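Local coordinates for protein scribble homolog (Homo sapiens, PDB 6EEY) that binds C-terminal PDZ ligands of the alpha1D-adrenergic receptor through its PDZ domains and probably serves as a scaffold in cell polarity, at residues N67-L72 with V80-S85; I19-G24 with L61-V66; E15-S20 with L90-C95. The protein carries 1 engineered substitution. All coordinates share one frame; numbering follows the deposited sequence.

Contact 1: residues N67-L72 with V80-S85; sequences NQQSLL and VQLLRS
Leu82 turns both of its methyls on the 67-72 segment, CD1 meeting Leu71 and CD2 meeting Gln69, and buries more surface here than any other residue, 81 Å² of the 208 Å² total. Leu82 CD1 lies 3.7 Å from Leu71 CD2, the two side chains running antiparallel alongside each other. The other methyl stands above the plane of an amide, displaced to its outer end: Leu82 CD2 is 3.7 Å from Gln69 OE1, with Gln69 CD and NE2 only slightly farther. That amide is kept from turning by its own segment, since Gln69 NE2 donates to Asn67 O over 3.0 Å at a nearly straight 171°. The acceptor lies in the plane of the Gln69 amide, whereas the donor stands 40° above the Asn67 carbonyl plane. With CG beside the backbone N (chi1 -65°) and the chain extended beyond it, Gln69 reaches out across Leu82.

At the other end Asn67 ND2 rests 3.6 Å from Ser85 CB, a packing contact, while Asn67 OD1 accepts from the backbone N of Thr91. Ser85 folds its OG back beside its own N, and both donors come in over one side of the Leu82 carbonyl plane, Ser85 OG at 2.7 Å from Leu82 O. Replacing Ser85 with alanine would probably leave Leu82 O with the backbone N alone of these two donors and the 82-85 turn less firmly held. Leu82 and Leu83 also touch Val66, and Leu83 touches Ile19 and Ile21. This is the PDZ arrangement, in which helix 76-83 packs on the sheet and flanks, with strand 19-23, the groove that receives C-terminal peptides in this family.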
# COMPACT_ATOMS: atom_id res chain seq x y z
N ASN A 67 -2.35 8.16 1.43
CA ASN A 67 -2.92 9.45 1.84
C ASN A 67 -1.90 10.32 2.56
O ASN A 67 -2.17 10.91 3.61
CB ASN A 67 -4.21 9.27 2.64
CG ASN A 67 -5.37 8.82 1.77
OD1 ASN A 67 -5.30 8.89 0.54
ND2 ASN A 67 -6.45 8.39 2.39
N GLN A 68 -0.70 10.36 1.97
CA GLN A 68 0.39 11.23 2.37
C GLN A 68 1.08 10.79 3.64
O GLN A 68 1.91 11.53 4.16
CB GLN A 68 -0.03 12.69 2.56
CG GLN A 68 -0.94 13.22 1.48
CD GLN A 68 -0.26 13.28 0.14
OE1 GLN A 68 0.92 13.60 0.05
NE2 GLN A 68 -1.01 12.97 -0.92
N GLN A 69 0.76 9.61 4.16
CA GLN A 69 1.30 9.13 5.43
C GLN A 69 2.23 7.95 5.19
O GLN A 69 1.87 7.00 4.51
CB GLN A 69 0.16 8.76 6.36
CG GLN A 69 -0.65 10.00 6.73
CD GLN A 69 -2.05 9.68 7.16
OE1 GLN A 69 -2.27 9.17 8.27
NE2 GLN A 69 -3.02 9.95 6.29
N SER A 70 3.43 8.05 5.74
CA SER A 70 4.41 7.00 5.60
C SER A 70 3.92 5.70 6.23
O SER A 70 3.36 5.68 7.33
CB SER A 70 5.71 7.42 6.28
OG SER A 70 6.65 6.37 6.25
N LEU A 71 4.16 4.60 5.53
CA LEU A 71 3.89 3.29 6.09
C LEU A 71 5.04 2.75 6.91
O LEU A 71 4.90 1.68 7.51
CB LEU A 71 3.57 2.30 4.98
CG LEU A 71 2.36 2.64 4.13
CD1 LEU A 71 2.05 1.47 3.23
CD2 LEU A 71 1.14 3.00 4.96
N LEU A 72 6.16 3.45 6.97
CA LEU A 72 7.33 2.89 7.63
C LEU A 72 7.04 2.64 9.10
O LEU A 72 6.59 3.53 9.82
CB LEU A 72 8.52 3.83 7.47
CG LEU A 72 9.83 3.32 8.08
CD1 LEU A 72 10.31 2.06 7.40
CD2 LEU A 72 10.90 4.39 8.02
N VAL A 80 -3.33 -1.52 6.41
CA VAL A 80 -4.61 -1.91 5.81
C VAL A 80 -5.68 -0.89 6.14
O VAL A 80 -6.51 -0.54 5.29
CB VAL A 80 -4.98 -3.32 6.26
CG1 VAL A 80 -6.42 -3.63 5.87
CG2 VAL A 80 -4.05 -4.32 5.61
N GLN A 81 -5.71 -0.40 7.38
CA GLN A 81 -6.69 0.62 7.73
C GLN A 81 -6.51 1.88 6.91
O GLN A 81 -7.50 2.49 6.48
CB GLN A 81 -6.61 0.93 9.22
CG GLN A 81 -7.55 2.05 9.65
CD GLN A 81 -9.00 1.77 9.29
OE1 GLN A 81 -9.56 0.75 9.70
NE2 GLN A 81 -9.61 2.66 8.51
N LEU A 82 -5.28 2.31 6.66
CA LEU A 82 -5.07 3.46 5.79
C LEU A 82 -5.64 3.18 4.41
O LEU A 82 -6.23 4.07 3.79
CB LEU A 82 -3.60 3.83 5.71
CG LEU A 82 -3.09 4.66 6.89
CD1 LEU A 82 -1.58 4.68 6.89
CD2 LEU A 82 -3.64 6.08 6.84
N LEU A 83 -5.48 1.96 3.91
CA LEU A 83 -5.99 1.60 2.59
C LEU A 83 -7.50 1.52 2.56
O LEU A 83 -8.07 1.44 1.47
CB LEU A 83 -5.37 0.28 2.14
CG LEU A 83 -3.88 0.37 1.81
CD1 LEU A 83 -3.25 -1.01 1.76
CD2 LEU A 83 -3.67 1.10 0.49
N ARG A 84 -8.16 1.58 3.72
CA ARG A 84 -9.61 1.58 3.85
C ARG A 84 -10.15 2.94 4.26
O ARG A 84 -11.32 3.06 4.61
CB ARG A 84 -10.07 0.50 4.82
CG ARG A 84 -9.72 -0.88 4.29
CD ARG A 84 -9.78 -1.95 5.36
NE ARG A 84 -11.12 -2.13 5.92
CZ ARG A 84 -12.01 -3.03 5.50
NH1 ARG A 84 -13.19 -3.11 6.10
NH2 ARG A 84 -11.73 -3.84 4.49
N SER A 85 -9.34 3.98 4.17
CA SER A 85 -9.75 5.31 4.55
C SER A 85 -10.97 5.72 3.73
O SER A 85 -11.08 5.42 2.54
CB SER A 85 -8.64 6.32 4.27
OG SER A 85 -7.48 6.07 5.04

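Contact 2: residues I19-G24 with L61-V66; sequences ISIRGG and LRLLEV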
# COMPACT_ATOMS: atom_id res chain seq x y z
N ILE A 19 -6.46 -3.71 -2.50
CA ILE A 19 -5.18 -4.38 -2.68
C ILE A 19 -4.84 -5.13 -1.41
O ILE A 19 -5.32 -4.82 -0.33
CB ILE A 19 -4.04 -3.43 -3.04
CG1 ILE A 19 -3.76 -2.42 -1.94
CG2 ILE A 19 -4.36 -2.73 -4.34
CD1 ILE A 19 -2.48 -1.64 -2.15
N SER A 20 -4.00 -6.14 -1.56
CA SER A 20 -3.37 -6.81 -0.44
C SER A 20 -1.91 -6.38 -0.41
O SER A 20 -1.30 -6.11 -1.44
CB SER A 20 -3.43 -8.31 -0.60
OG SER A 20 -4.72 -8.70 -1.01
N ILE A 21 -1.37 -6.32 0.80
CA ILE A 21 0.01 -5.90 1.01
C ILE A 21 0.75 -6.93 1.83
O ILE A 21 0.17 -7.71 2.59
CB ILE A 21 0.10 -4.51 1.66
CG1 ILE A 21 -0.67 -4.48 2.99
CG2 ILE A 21 -0.42 -3.46 0.70
CD1 ILE A 21 -0.42 -3.25 3.81
N ARG A 22 2.07 -6.91 1.69
CA ARG A 22 2.96 -7.72 2.48
C ARG A 22 4.14 -6.87 2.89
O ARG A 22 4.38 -5.79 2.33
CB ARG A 22 3.47 -8.92 1.69
CG ARG A 22 4.25 -8.52 0.46
CD ARG A 22 4.80 -9.73 -0.31
NE ARG A 22 5.47 -9.28 -1.52
CZ ARG A 22 6.72 -8.83 -1.57
NH1 ARG A 22 7.21 -8.41 -2.72
NH2 ARG A 22 7.47 -8.78 -0.47
N GLY A 23 4.92 -7.37 3.84
CA GLY A 23 6.16 -6.74 4.24
C GLY A 23 6.03 -6.00 5.54
O GLY A 23 5.20 -6.35 6.38
N GLY A 24 6.81 -4.95 5.71
CA GLY A 24 6.86 -4.24 6.97
C GLY A 24 7.96 -4.76 7.88
O GLY A 24 8.84 -5.51 7.47
N LEU A 61 4.65 -3.64 -6.68
CA LEU A 61 5.00 -2.26 -6.41
C LEU A 61 5.31 -2.07 -4.93
O LEU A 61 4.65 -2.65 -4.06
CB LEU A 61 3.86 -1.32 -6.78
CG LEU A 61 3.56 -1.24 -8.27
CD1 LEU A 61 2.43 -0.28 -8.51
CD2 LEU A 61 4.77 -0.84 -9.09
N ARG A 62 6.32 -1.26 -4.66
CA ARG A 62 6.63 -0.80 -3.32
C ARG A 62 5.67 0.32 -2.96
O ARG A 62 5.47 1.25 -3.75
CB ARG A 62 8.07 -0.30 -3.32
CG ARG A 62 8.56 0.42 -2.07
CD ARG A 62 9.00 -0.57 -1.05
NE ARG A 62 9.55 0.07 0.14
CZ ARG A 62 10.85 0.24 0.41
NH1 ARG A 62 11.79 -0.14 -0.45
NH2 ARG A 62 11.19 0.79 1.56
N LEU A 63 5.05 0.23 -1.79
CA LEU A 63 4.08 1.21 -1.33
C LEU A 63 4.70 1.96 -0.17
O LEU A 63 4.95 1.38 0.89
CB LEU A 63 2.83 0.47 -0.89
CG LEU A 63 1.71 1.34 -0.39
CD1 LEU A 63 1.21 2.31 -1.44
CD2 LEU A 63 0.56 0.46 0.08
N LEU A 64 4.97 3.25 -0.37
CA LEU A 64 5.66 4.07 0.62
C LEU A 64 4.72 4.89 1.49
O LEU A 64 5.01 5.10 2.67
CB LEU A 64 6.63 5.03 -0.06
CG LEU A 64 7.82 4.38 -0.75
CD1 LEU A 64 8.60 5.38 -1.57
CD2 LEU A 64 8.76 3.73 0.25
N GLU A 65 3.61 5.36 0.93
CA GLU A 65 2.69 6.21 1.66
C GLU A 65 1.29 5.93 1.16
O GLU A 65 1.09 5.57 -0.00
CB GLU A 65 2.94 7.71 1.44
CG GLU A 65 4.30 8.17 1.87
CD GLU A 65 4.50 9.67 1.77
OE1 GLU A 65 5.54 10.14 2.28
OE2 GLU A 65 3.66 10.38 1.20
N VAL A 66 0.33 6.13 2.04
CA VAL A 66 -1.08 6.12 1.70
C VAL A 66 -1.65 7.41 2.26
O VAL A 66 -1.43 7.72 3.44
CB VAL A 66 -1.79 4.91 2.33
CG1 VAL A 66 -3.29 4.94 2.05
CG2 VAL A 66 -1.22 3.62 1.79
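A single methyl of Leu63 carries the contact: Leu63 CD2 approaches Ile21 CG2 to 4.1 Å and Ile19 CD1 to 4.3 Å. Since Ile19 CD1 and Ile21 CG2 are themselves 4.0 Å apart, the three carbons form a compact triangle, the better-packed part by comparison with the rest of the contact. Ile21 presents CG2 because CG1 lies between its backbone N and carbonyl carbon (chi1 56°). With that rotation Ile21 CD1 lies 5.4 Å from Leu63 CD2, and on the helix side Ile21 touches His76 and Ala79.

The area buried is modest, 75 Å², and the nearest CA atoms, Ile21 CA and Leu63 CA, are 8.5 Å apart. Such spacing excludes direct strand pairing. Strands 19-23 and 62-66 each pair antiparallel with strand 40-45, and the curl of the sheet, the partly opened barrel of the PDZ fold, brings their side chains face to face in the core.

Toward solvent the contact thins out: Arg22 and Gly23 are exposed and make no contact with segment 61-66, although they continue the same strand as Ile19 and Ile21. Gly23 has a positive phi (103°), at which a side chain would press on the preceding carbonyl O. On the other strand, Leu64 and Glu65 together face Leu93 in a classic beta bulge. The extra residue lets Leu63 and Val66 both turn inward, Val66 reaching Leu82 and Leu83, whereas the side chains of Leu64 and Glu65 turn away from segment 19-24.

Contact 3: residues E15-S20 with L90-C95; sequences EGLGIS and LTVLVC. Engineered in segment 15-20: Gly16 (natural residue Arg).
Leu17, which meets Leu90 and Val92, belongs to the loop that in PDZ domains receives the ligand carboxylate, and probably does so here; the family knows it as the GLGF motif. Gly16 is an engineered substitution for the natural arginine, so the natural match to the motif lies in Leu17, Gly18 and the hydrophobic Ile19 after them. The loop leads into strand 19-23, and its leucine is buried against strand 89-94. Leu17 covers 61 Å² there, about half of the 124 Å² total. One branch, CD2, does the touching. Leu17 CG is anti to the backbone N (chi1 -175°), and with chi2 at 60° CD2 is brought to the strand; the Leu17 side chain crosses that of Leu90 at about a right angle and that of Val92 obliquely.

The backbone fixes where this side chain starts, because Leu17 is hydrogen-bonded through its backbone to Leu83 of helix 76-83 and to Ala51. Ile9 of strand 5-10 touches Leu17 as well. Gly18, with phi 80°, takes a conformation in which a side chain would collide with the carbonyl O of Leu17. Ahead of the loop, Glu15 OE1 forms a salt bridge with Arg53 and accepts from Ala12 N. Within the core, Leu90 CD2 and Val92 CG1 lie 3.7 Å apart and together receive the leucine methyl: Leu17 CD2 is 3.9 Å from Leu90 CD2 and 3.8 Å from Val92 CG1.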
# COMPACT_ATOMS: atom_id res chain seq x y z
N GLU A 15 -15.46 2.41 0.35
CA GLU A 15 -14.71 1.27 -0.16
C GLU A 15 -13.23 1.42 0.15
O GLU A 15 -12.71 2.52 0.22
CB GLU A 15 -14.92 1.27 -1.68
CG GLU A 15 -14.35 0.13 -2.44
CD GLU A 15 -14.38 0.33 -3.95
OE1 GLU A 15 -14.72 1.42 -4.49
OE2 GLU A 15 -14.06 -0.67 -4.61
N GLY A 16 -12.53 0.30 0.28
CA GLY A 16 -11.09 0.32 0.38
C GLY A 16 -10.43 0.34 -0.99
O GLY A 16 -11.09 0.28 -2.03
N LEU A 17 -9.11 0.40 -1.00
CA LEU A 17 -8.41 0.43 -2.28
C LEU A 17 -8.50 -0.90 -3.01
O LEU A 17 -8.38 -0.92 -4.24
CB LEU A 17 -6.95 0.83 -2.06
CG LEU A 17 -6.15 1.00 -3.34
CD1 LEU A 17 -6.72 2.07 -4.26
CD2 LEU A 17 -4.73 1.36 -2.98
N GLY A 18 -8.72 -2.00 -2.31
CA GLY A 18 -8.81 -3.28 -2.97
C GLY A 18 -7.48 -3.90 -3.33
O GLY A 18 -7.37 -4.55 -4.36
N ILE A 19 -6.46 -3.71 -2.50
CA ILE A 19 -5.18 -4.38 -2.68
C ILE A 19 -4.84 -5.13 -1.41
O ILE A 19 -5.32 -4.82 -0.33
CB ILE A 19 -4.04 -3.43 -3.04
CG1 ILE A 19 -3.76 -2.42 -1.94
CG2 ILE A 19 -4.36 -2.73 -4.34
CD1 ILE A 19 -2.48 -1.64 -2.15
N SER A 20 -4.00 -6.14 -1.56
CA SER A 20 -3.37 -6.81 -0.44
C SER A 20 -1.91 -6.38 -0.41
O SER A 20 -1.30 -6.11 -1.44
CB SER A 20 -3.43 -8.31 -0.60
OG SER A 20 -4.72 -8.70 -1.01
N LEU A 90 -8.33 7.86 -3.11
CA LEU A 90 -7.28 7.49 -2.17
C LEU A 90 -5.97 7.65 -2.92
O LEU A 90 -5.88 7.29 -4.10
CB LEU A 90 -7.51 6.08 -1.66
CG LEU A 90 -6.51 5.62 -0.60
CD1 LEU A 90 -7.21 4.79 0.46
CD2 LEU A 90 -5.38 4.84 -1.24
N THR A 91 -4.96 8.17 -2.26
CA THR A 91 -3.68 8.42 -2.91
C THR A 91 -2.63 7.46 -2.38
O THR A 91 -2.59 7.16 -1.19
CB THR A 91 -3.26 9.88 -2.68
OG1 THR A 91 -4.22 10.75 -3.30
CG2 THR A 91 -1.88 10.16 -3.23
N VAL A 92 -1.80 6.97 -3.28
CA VAL A 92 -0.69 6.12 -2.89
C VAL A 92 0.59 6.69 -3.48
O VAL A 92 0.59 7.27 -4.58
CB VAL A 92 -0.86 4.65 -3.31
CG1 VAL A 92 -2.04 4.03 -2.55
CG2 VAL A 92 -1.05 4.52 -4.81
N LEU A 93 1.68 6.46 -2.79
CA LEU A 93 3.02 6.78 -3.28
C LEU A 93 3.73 5.46 -3.47
O LEU A 93 3.91 4.70 -2.51
CB LEU A 93 3.77 7.63 -2.27
CG LEU A 93 5.10 8.22 -2.73
CD1 LEU A 93 4.87 9.27 -3.82
CD2 LEU A 93 5.87 8.83 -1.58
N VAL A 94 4.10 5.15 -4.71
CA VAL A 94 4.61 3.85 -5.05
C VAL A 94 5.86 3.98 -5.90
O VAL A 94 6.17 5.04 -6.44
CB VAL A 94 3.59 2.99 -5.83
CG1 VAL A 94 2.38 2.73 -5.00
CG2 VAL A 94 3.18 3.65 -7.13
N CYS A 95 6.56 2.86 -6.04
CA CYS A 95 7.60 2.74 -7.05
C CYS A 95 7.83 1.28 -7.44
O CYS A 95 7.34 0.34 -6.81
CB CYS A 95 8.88 3.39 -6.56
SG CYS A 95 9.61 2.47 -5.23
OXT CYS A 95 8.54 1.02 -8.42

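Overall arrangement
From the N terminus, segment 15-20 is met first; its partner 90-95 is the C-terminal strand, so contact 3 closes a loop over most of the chain. Contact 2 starts on the same stretch, sharing Ile19 and Ser20, and closes earlier, at 61-66. Contact 1 opens just afterwards, at 67-72, and ends at 80-85; it follows contact 2 in series and lies nested within contact 3. None of the three loops cross. The contact centres are about 8 to 9 Å apart, and probable backbone hydrogen bonds join them: Leu64 to Leu71 and Leu93, Asn67 to Thr91, Leu17 to Leu83. Together they tie the GLGF-type loop, curled sheet and helix 76-83 into one core.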